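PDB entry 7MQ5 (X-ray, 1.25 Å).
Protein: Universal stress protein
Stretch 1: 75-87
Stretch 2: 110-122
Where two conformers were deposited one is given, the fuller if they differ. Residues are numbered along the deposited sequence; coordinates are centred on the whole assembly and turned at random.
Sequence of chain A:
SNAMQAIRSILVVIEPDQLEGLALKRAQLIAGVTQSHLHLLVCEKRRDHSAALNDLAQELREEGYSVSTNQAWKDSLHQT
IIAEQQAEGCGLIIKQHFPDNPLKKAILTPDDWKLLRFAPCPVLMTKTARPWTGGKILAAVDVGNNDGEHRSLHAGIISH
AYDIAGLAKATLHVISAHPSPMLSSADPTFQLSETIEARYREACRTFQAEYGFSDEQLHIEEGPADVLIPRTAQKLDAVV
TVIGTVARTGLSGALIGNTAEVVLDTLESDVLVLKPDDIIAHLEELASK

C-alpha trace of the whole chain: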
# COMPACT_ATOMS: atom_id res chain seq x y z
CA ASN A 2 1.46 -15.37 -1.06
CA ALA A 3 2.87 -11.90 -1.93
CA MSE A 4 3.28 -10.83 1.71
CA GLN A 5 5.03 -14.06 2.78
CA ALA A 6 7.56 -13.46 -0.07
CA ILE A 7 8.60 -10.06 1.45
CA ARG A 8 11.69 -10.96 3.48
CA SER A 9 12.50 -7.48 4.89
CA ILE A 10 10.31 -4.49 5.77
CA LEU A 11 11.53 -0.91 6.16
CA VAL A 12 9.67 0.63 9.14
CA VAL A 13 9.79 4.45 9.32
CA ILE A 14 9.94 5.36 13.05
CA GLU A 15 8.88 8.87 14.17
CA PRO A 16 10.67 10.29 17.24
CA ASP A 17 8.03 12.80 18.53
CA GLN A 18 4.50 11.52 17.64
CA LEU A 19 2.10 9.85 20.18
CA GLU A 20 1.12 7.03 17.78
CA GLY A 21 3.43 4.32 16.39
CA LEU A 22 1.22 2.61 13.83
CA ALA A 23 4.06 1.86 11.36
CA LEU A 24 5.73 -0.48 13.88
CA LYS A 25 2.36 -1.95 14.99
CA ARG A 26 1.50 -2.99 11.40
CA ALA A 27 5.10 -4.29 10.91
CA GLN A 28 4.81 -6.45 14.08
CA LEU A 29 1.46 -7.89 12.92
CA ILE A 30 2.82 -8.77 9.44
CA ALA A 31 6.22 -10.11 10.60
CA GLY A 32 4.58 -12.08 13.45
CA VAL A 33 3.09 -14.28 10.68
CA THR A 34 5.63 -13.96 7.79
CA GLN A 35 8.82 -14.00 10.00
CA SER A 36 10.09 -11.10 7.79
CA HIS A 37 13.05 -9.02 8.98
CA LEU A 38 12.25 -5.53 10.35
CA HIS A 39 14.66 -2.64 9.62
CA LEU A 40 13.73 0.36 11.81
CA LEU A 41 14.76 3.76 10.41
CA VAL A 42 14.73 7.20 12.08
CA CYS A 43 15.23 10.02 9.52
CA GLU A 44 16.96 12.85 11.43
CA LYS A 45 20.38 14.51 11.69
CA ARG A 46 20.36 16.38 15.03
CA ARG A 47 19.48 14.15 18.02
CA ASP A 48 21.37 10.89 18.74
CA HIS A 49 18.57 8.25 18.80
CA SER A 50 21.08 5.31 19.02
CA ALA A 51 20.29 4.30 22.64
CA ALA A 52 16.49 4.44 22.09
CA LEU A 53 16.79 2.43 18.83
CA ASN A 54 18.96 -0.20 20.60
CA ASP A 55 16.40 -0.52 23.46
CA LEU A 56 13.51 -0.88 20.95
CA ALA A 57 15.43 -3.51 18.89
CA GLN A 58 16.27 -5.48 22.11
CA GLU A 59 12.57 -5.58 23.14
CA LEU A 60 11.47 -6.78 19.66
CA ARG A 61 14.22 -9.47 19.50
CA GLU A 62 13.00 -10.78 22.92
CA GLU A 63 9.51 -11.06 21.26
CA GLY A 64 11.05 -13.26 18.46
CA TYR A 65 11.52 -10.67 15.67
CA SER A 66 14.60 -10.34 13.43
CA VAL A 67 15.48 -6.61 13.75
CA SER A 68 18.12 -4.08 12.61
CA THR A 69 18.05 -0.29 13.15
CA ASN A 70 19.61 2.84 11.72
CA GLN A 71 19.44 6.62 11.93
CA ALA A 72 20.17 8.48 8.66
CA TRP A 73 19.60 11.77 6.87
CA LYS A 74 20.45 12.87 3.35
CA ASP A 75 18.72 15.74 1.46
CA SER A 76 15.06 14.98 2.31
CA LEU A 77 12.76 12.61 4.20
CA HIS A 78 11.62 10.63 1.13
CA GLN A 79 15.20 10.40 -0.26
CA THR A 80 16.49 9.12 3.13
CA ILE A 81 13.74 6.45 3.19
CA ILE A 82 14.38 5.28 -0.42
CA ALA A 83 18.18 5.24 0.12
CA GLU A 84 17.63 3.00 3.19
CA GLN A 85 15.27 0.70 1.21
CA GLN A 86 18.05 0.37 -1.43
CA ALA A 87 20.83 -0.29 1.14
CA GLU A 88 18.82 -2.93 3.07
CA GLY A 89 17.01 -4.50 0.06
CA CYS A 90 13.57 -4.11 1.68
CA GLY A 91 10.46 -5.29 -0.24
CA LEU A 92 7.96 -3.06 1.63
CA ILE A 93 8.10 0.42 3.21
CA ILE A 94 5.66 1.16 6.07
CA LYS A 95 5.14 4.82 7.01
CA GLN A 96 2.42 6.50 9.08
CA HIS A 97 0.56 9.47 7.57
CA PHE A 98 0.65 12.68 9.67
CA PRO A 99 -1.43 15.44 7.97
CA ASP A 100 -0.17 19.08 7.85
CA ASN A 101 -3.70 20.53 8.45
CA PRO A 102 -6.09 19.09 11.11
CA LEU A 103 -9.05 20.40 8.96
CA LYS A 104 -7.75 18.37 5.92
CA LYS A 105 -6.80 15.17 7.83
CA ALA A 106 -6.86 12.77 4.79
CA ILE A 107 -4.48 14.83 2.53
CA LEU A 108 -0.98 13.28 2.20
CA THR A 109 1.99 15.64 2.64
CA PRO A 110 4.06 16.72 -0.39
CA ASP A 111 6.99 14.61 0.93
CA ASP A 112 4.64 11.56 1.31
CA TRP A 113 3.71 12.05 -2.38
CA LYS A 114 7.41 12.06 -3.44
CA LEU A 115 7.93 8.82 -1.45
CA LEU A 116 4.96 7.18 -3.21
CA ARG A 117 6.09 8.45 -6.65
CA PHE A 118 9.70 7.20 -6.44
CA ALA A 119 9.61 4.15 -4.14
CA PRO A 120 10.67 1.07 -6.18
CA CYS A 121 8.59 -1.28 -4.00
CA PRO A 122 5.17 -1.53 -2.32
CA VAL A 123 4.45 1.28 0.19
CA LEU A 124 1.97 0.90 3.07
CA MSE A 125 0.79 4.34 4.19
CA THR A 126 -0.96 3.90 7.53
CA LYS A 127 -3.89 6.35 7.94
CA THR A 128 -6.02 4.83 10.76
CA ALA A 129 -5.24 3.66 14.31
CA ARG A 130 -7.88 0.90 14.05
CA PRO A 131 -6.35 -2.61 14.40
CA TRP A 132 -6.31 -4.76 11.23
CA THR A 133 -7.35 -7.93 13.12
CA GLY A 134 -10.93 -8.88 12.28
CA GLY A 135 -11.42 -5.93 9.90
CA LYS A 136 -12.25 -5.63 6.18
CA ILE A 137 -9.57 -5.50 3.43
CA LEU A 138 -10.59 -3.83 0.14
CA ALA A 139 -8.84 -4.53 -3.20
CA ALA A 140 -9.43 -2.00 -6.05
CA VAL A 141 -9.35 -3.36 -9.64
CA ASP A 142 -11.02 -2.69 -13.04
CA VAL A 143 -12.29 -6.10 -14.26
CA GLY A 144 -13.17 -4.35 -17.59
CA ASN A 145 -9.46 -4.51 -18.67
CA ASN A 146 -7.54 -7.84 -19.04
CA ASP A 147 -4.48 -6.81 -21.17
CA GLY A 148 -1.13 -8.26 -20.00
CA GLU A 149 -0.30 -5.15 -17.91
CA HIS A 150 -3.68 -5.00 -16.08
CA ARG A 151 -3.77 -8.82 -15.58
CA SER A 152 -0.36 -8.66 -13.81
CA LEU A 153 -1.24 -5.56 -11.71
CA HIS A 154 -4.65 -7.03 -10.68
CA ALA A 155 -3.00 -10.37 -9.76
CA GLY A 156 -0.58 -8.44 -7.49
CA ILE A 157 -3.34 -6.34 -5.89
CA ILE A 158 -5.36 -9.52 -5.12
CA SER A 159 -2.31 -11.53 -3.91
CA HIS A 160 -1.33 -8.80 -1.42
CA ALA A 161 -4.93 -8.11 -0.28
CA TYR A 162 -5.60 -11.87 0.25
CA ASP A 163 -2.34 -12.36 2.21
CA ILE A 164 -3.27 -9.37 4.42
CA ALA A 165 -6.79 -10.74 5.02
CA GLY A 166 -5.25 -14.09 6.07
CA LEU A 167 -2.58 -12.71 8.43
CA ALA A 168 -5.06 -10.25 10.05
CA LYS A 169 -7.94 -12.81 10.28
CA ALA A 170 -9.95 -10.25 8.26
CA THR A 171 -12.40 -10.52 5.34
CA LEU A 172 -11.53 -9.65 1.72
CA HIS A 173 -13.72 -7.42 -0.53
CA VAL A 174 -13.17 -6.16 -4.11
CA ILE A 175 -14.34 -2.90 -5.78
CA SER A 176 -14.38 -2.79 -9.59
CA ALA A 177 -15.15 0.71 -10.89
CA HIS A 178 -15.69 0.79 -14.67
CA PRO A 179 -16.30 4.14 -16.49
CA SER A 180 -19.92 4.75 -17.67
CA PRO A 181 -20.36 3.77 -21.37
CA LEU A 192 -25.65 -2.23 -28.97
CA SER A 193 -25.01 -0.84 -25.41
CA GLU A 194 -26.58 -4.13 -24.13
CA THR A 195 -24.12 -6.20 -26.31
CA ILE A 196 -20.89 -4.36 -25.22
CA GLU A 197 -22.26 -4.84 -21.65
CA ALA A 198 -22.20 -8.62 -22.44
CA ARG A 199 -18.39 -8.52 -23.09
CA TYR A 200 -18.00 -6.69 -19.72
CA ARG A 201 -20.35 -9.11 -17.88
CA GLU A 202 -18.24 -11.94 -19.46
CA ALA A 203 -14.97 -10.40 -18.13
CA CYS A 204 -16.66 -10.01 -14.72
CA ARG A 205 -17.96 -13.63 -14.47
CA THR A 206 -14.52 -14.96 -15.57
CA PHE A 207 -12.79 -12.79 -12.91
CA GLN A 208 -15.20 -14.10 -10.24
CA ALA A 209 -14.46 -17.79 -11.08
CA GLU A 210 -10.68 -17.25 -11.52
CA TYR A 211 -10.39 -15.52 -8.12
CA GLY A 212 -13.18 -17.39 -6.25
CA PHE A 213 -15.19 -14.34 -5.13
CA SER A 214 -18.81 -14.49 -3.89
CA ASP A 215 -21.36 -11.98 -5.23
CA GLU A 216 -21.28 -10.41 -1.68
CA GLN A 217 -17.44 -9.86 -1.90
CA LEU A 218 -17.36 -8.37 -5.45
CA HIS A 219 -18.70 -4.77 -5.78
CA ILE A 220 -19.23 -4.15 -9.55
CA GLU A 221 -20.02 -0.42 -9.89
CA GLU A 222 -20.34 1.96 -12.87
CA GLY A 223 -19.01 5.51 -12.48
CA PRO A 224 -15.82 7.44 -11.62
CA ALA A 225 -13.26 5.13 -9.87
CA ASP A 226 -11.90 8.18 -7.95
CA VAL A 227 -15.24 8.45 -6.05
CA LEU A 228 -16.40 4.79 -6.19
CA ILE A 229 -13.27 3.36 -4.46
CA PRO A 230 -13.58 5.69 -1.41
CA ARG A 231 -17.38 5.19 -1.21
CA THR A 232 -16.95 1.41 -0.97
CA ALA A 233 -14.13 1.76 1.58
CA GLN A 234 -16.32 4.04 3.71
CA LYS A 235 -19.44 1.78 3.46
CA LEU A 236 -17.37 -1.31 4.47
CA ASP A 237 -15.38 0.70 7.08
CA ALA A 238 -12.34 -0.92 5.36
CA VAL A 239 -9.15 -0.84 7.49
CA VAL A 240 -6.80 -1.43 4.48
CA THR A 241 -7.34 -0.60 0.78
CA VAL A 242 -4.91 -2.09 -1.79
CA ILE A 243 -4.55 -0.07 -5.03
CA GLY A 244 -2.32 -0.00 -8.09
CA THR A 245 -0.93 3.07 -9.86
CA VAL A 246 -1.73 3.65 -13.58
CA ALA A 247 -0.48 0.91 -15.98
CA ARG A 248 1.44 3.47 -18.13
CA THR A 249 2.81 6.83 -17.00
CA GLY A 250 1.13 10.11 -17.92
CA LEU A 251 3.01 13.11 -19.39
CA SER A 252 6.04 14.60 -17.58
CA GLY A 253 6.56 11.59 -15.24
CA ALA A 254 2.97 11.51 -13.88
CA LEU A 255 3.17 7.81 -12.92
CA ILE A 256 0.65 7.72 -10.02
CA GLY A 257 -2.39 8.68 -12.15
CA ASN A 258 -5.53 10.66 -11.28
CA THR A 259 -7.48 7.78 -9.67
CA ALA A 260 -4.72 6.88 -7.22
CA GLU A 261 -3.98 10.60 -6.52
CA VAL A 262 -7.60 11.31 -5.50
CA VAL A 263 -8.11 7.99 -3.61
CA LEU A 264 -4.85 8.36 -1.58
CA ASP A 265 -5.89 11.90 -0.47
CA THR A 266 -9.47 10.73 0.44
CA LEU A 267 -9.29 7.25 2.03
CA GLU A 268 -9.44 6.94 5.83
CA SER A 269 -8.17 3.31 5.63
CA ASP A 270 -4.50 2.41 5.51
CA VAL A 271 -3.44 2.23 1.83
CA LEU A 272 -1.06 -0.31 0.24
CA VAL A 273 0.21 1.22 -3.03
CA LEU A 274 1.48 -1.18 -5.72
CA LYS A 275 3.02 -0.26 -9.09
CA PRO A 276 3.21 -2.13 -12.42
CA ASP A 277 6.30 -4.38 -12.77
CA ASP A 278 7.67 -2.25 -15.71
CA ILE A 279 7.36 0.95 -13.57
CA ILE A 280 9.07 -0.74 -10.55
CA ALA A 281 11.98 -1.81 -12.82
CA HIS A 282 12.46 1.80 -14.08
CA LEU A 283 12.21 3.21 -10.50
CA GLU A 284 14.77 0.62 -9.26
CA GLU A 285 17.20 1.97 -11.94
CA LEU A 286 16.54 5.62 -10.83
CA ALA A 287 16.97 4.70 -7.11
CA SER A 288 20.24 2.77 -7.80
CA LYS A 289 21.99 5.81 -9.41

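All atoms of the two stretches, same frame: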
# COMPACT_ATOMS: atom_id res chain seq x y z
N ASP A 75 19.48 14.86 2.38
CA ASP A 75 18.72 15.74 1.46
C ASP A 75 17.26 15.92 1.89
O ASP A 75 16.85 17.08 2.09
CB ASP A 75 18.83 15.22 0.02
CG ASP A 75 20.25 15.29 -0.53
OD1 ASP A 75 20.97 16.23 -0.15
OD2 ASP A 75 20.63 14.39 -1.30
N SER A 76 16.50 14.84 1.99
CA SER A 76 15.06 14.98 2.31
C SER A 76 14.56 13.71 2.99
O SER A 76 15.27 12.68 2.98
CB SER A 76 14.26 15.24 1.06
OG SER A 76 14.24 14.09 0.23
N LEU A 77 13.36 13.77 3.52
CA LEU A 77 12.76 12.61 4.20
C LEU A 77 12.54 11.47 3.19
O LEU A 77 13.05 10.36 3.41
CB LEU A 77 11.46 13.08 4.85
CG LEU A 77 10.66 12.00 5.57
CD1 LEU A 77 11.48 11.36 6.68
CD2 LEU A 77 9.38 12.59 6.15
N HIS A 78 11.88 11.75 2.07
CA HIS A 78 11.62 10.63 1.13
C HIS A 78 12.93 10.07 0.55
O HIS A 78 13.01 8.86 0.33
CB HIS A 78 10.64 11.04 0.03
CG HIS A 78 11.22 11.94 -1.00
ND1 HIS A 78 11.32 13.30 -0.82
CD2 HIS A 78 11.72 11.68 -2.23
CE1 HIS A 78 11.86 13.84 -1.89
NE2 HIS A 78 12.12 12.86 -2.77
N GLN A 79 13.92 10.92 0.30
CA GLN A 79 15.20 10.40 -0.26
C GLN A 79 15.92 9.53 0.79
O GLN A 79 16.53 8.52 0.40
CB GLN A 79 16.06 11.54 -0.75
CG GLN A 79 15.55 12.10 -2.07
CD GLN A 79 16.30 13.33 -2.48
OE1 GLN A 79 17.09 13.31 -3.42
NE2 GLN A 79 16.08 14.41 -1.75
N THR A 80 15.84 9.92 2.06
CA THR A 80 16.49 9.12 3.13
C THR A 80 15.82 7.74 3.21
O THR A 80 16.52 6.71 3.29
CB THR A 80 16.41 9.86 4.47
OG1 THR A 80 17.06 11.12 4.35
CG2 THR A 80 17.05 9.07 5.58
N ILE A 81 14.50 7.73 3.14
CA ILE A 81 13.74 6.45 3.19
C ILE A 81 14.11 5.57 1.98
O ILE A 81 14.39 4.37 2.18
CB ILE A 81 12.24 6.74 3.25
CG1 ILE A 81 11.89 7.49 4.53
CG2 ILE A 81 11.44 5.45 3.11
CD1 ILE A 81 10.51 8.07 4.55
N ILE A 82 14.07 6.13 0.77
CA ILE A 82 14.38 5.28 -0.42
C ILE A 82 15.84 4.83 -0.38
O ILE A 82 16.10 3.65 -0.71
CB ILE A 82 13.98 6.02 -1.71
CG1 ILE A 82 12.46 6.16 -1.78
CG2 ILE A 82 14.55 5.32 -2.94
CD1 ILE A 82 11.97 7.09 -2.86
N ALA A 83 16.77 5.69 0.05
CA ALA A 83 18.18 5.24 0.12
C ALA A 83 18.30 4.07 1.10
O ALA A 83 19.10 3.14 0.85
CB ALA A 83 19.09 6.38 0.51
N GLU A 84 17.55 4.11 2.20
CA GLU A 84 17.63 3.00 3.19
C GLU A 84 17.02 1.73 2.60
O GLU A 84 17.55 0.63 2.83
CB GLU A 84 16.94 3.39 4.50
CG GLU A 84 17.43 2.57 5.67
CD GLU A 84 18.83 2.94 6.14
OE1 GLU A 84 19.45 3.90 5.58
OE2 GLU A 84 19.28 2.30 7.10
N GLN A 85 15.90 1.86 1.89
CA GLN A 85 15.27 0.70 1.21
C GLN A 85 16.29 0.06 0.25
O GLN A 85 16.36 -1.19 0.18
CB GLN A 85 14.01 1.16 0.49
CG GLN A 85 13.29 0.05 -0.26
CD GLN A 85 13.80 -0.16 -1.67
OE1 GLN A 85 14.29 0.76 -2.33
NE2 GLN A 85 13.63 -1.37 -2.17
N GLN A 86 17.04 0.89 -0.47
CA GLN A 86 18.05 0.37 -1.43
C GLN A 86 19.18 -0.34 -0.68
O GLN A 86 19.58 -1.45 -1.10
CB GLN A 86 18.57 1.53 -2.28
CG GLN A 86 17.54 2.04 -3.28
CD GLN A 86 17.37 1.04 -4.40
OE1 GLN A 86 18.30 0.77 -5.15
NE2 GLN A 86 16.18 0.48 -4.50
N ALA A 87 19.69 0.28 0.38
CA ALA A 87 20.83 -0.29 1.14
C ALA A 87 20.46 -1.63 1.77
O ALA A 87 21.29 -2.56 1.76
CB ALA A 87 21.27 0.68 2.20
N PRO A 110 3.27 16.73 0.83
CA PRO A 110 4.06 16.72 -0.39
C PRO A 110 5.22 15.72 -0.32
O PRO A 110 5.50 15.08 -1.31
CB PRO A 110 4.53 18.18 -0.49
CG PRO A 110 3.42 18.96 0.17
CD PRO A 110 3.00 18.10 1.33
N ASP A 111 5.85 15.56 0.85
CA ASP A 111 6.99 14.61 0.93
C ASP A 111 6.45 13.17 0.83
O ASP A 111 7.12 12.33 0.20
CB ASP A 111 7.84 14.84 2.17
CG ASP A 111 9.16 14.09 2.09
OD1 ASP A 111 10.08 14.56 1.38
OD2 ASP A 111 9.21 13.00 2.65
N ASP A 112 5.29 12.89 1.43
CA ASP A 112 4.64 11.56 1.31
C ASP A 112 4.41 11.25 -0.18
O ASP A 112 4.61 10.11 -0.62
CB ASP A 112 3.26 11.52 1.97
CG ASP A 112 3.18 11.51 3.49
OD1 ASP A 112 4.13 11.01 4.11
OD2 ASP A 112 2.13 11.99 4.04
N TRP A 113 3.97 12.25 -0.93
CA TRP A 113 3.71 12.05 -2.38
C TRP A 113 5.02 11.72 -3.12
O TRP A 113 4.98 10.86 -4.01
CB TRP A 113 2.96 13.24 -2.98
CG TRP A 113 1.48 13.07 -2.85
CD1 TRP A 113 0.59 13.78 -2.10
CD2 TRP A 113 0.74 11.99 -3.43
NE1 TRP A 113 -0.67 13.25 -2.26
CE2 TRP A 113 -0.60 12.13 -3.03
CE3 TRP A 113 1.10 10.90 -4.23
CZ2 TRP A 113 -1.59 11.25 -3.47
CZ3 TRP A 113 0.13 10.02 -4.64
CH2 TRP A 113 -1.20 10.20 -4.26
N LYS A 114 6.13 12.36 -2.75
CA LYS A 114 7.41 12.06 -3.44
C LYS A 114 7.84 10.63 -3.08
O LYS A 114 8.36 9.93 -3.95
CB LYS A 114 8.45 13.12 -3.08
CG LYS A 114 8.17 14.47 -3.73
CD LYS A 114 9.15 15.56 -3.37
CE LYS A 114 8.83 16.86 -4.07
NZ LYS A 114 9.74 17.94 -3.63
N LEU A 115 7.61 10.21 -1.84
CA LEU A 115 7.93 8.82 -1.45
C LEU A 115 7.11 7.86 -2.32
O LEU A 115 7.66 6.88 -2.85
CB LEU A 115 7.62 8.60 0.03
CG LEU A 115 7.76 7.17 0.52
CD1 LEU A 115 9.18 6.67 0.34
CD2 LEU A 115 7.32 7.05 1.97
N LEU A 116 5.81 8.10 -2.42
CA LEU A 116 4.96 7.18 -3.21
C LEU A 116 5.33 7.18 -4.69
O LEU A 116 5.24 6.14 -5.34
CB LEU A 116 3.49 7.58 -3.05
CG LEU A 116 2.90 7.31 -1.67
CD1 LEU A 116 1.49 7.86 -1.58
CD2 LEU A 116 2.92 5.83 -1.35
N ARG A 117 5.72 8.34 -5.22
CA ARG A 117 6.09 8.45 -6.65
C ARG A 117 7.34 7.62 -6.94
O ARG A 117 7.31 6.79 -7.86
CB ARG A 117 6.31 9.94 -6.95
CG ARG A 117 6.69 10.24 -8.38
CD ARG A 117 6.57 11.73 -8.64
NE ARG A 117 5.22 12.21 -8.37
CZ ARG A 117 4.85 13.02 -7.37
NH1 ARG A 117 5.73 13.51 -6.52
NH2 ARG A 117 3.58 13.35 -7.25
N PHE A 118 8.37 7.77 -6.10
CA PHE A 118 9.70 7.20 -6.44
C PHE A 118 10.02 5.86 -5.78
O PHE A 118 11.01 5.26 -6.20
CB PHE A 118 10.78 8.25 -6.15
CG PHE A 118 10.69 9.42 -7.09
CD1 PHE A 118 11.01 9.27 -8.43
CD2 PHE A 118 10.25 10.66 -6.65
CE1 PHE A 118 10.91 10.33 -9.32
CE2 PHE A 118 10.16 11.72 -7.53
CZ PHE A 118 10.48 11.56 -8.86
N ALA A 119 9.23 5.41 -4.81
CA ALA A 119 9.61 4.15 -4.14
C ALA A 119 9.57 2.99 -5.13
O ALA A 119 8.53 2.74 -5.74
CB ALA A 119 8.70 3.89 -2.98
N PRO A 120 10.66 2.20 -5.24
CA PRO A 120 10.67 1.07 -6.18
C PRO A 120 10.19 -0.24 -5.54
O PRO A 120 10.73 -1.30 -5.81
CB PRO A 120 12.15 1.02 -6.58
CG PRO A 120 12.87 1.41 -5.32
CD PRO A 120 11.99 2.46 -4.67
N CYS A 121 9.16 -0.12 -4.71
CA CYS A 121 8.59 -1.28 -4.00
C CYS A 121 7.23 -0.87 -3.47
O CYS A 121 6.89 0.32 -3.47
CB CYS A 121 9.49 -1.71 -2.84
SG CYS A 121 9.72 -0.44 -1.56
N PRO A 122 6.42 -1.84 -2.99
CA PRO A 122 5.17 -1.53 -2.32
C PRO A 122 5.37 -0.58 -1.13
O PRO A 122 6.37 -0.69 -0.41
CB PRO A 122 4.68 -2.92 -1.85
CG PRO A 122 5.25 -3.87 -2.88
CD PRO A 122 6.60 -3.29 -3.20
O HOH W 1 11.94 16.27 3.64

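Two helices, 77-87 and 110-118, pack side by side in this contact. Their N-to-C directions differ by 31°, and their axes come within 8.8 Å. The backbones are nearest at H78 and L115, whose CA atoms lie 4.9 Å apart. One turn on, I82 and A119 face each other at 6.2 Å between CA atoms. The two stretches together bury 569 Å².

The polar contacts gather at the N-terminal end of helix 77-87. D111 points its carboxylate at the first turn of that helix, where backbone NH groups have no helical partner. H78 ND1 donates to D111 OD1 at 2.8 Å, with an N-H...acceptor angle of 166°. This bond places a proton on ND1. OD1 lies near the plane of the imidazole, at the ring edge, as a good donor geometry requires. The backbone H78 N also donates to D111 OD1, but at 3.4 Å this bond is weak. D111 OD2 sits 3.0 Å from H78 N and 3.1 Å from L77 CB. D111 thus meets both the backbone and the side chain of H78. A water extends the group: it accepts from L77 N at 2.9 Å and donates weakly to D111 OD1 at 3.4 Å.

The N-cap of the same helix is S76. Its OG accepts from Q79 N at 3.2 Å and from Q79 NE2 at 2.7 Å. T80 OG1 donates to S76 O at 2.7 Å. These bonds stay within the first stretch, in the turn that carries H78.

The H78 ring also makes a CH-pi contact. K114 CB lies 3.5 Å from the ring centroid and 1° off the normal, so it sits squarely over one face. K114 CD is still 3.5 Å from H78 CE1; only the end of the side chain leads away from the first stretch. The close backbone approach brings H78 CB to 3.9 Å from L115 CB.

Apolar packing follows along the helices. L115 CD1 touches both I81 CG2 at 3.8 Å and I82 CG1 at 3.9 Å. I82 reaches further, with its CD1 3.7 Å from F118 CB. I82 CG2 lies 4.2 Å from P120 CD, so this side chain spans the end of helix 110-118 and the segment after it.

Beyond that helix, P120 packs against two glutamines. P120 CG is 3.4 Å from Q85 OE1 and 3.5 Å from Q86 NE2. The two amides are themselves joined, Q86 NE2 donating to Q85 OE1 at 2.9 Å. Q85 CG meets C121 SG at 3.8 Å.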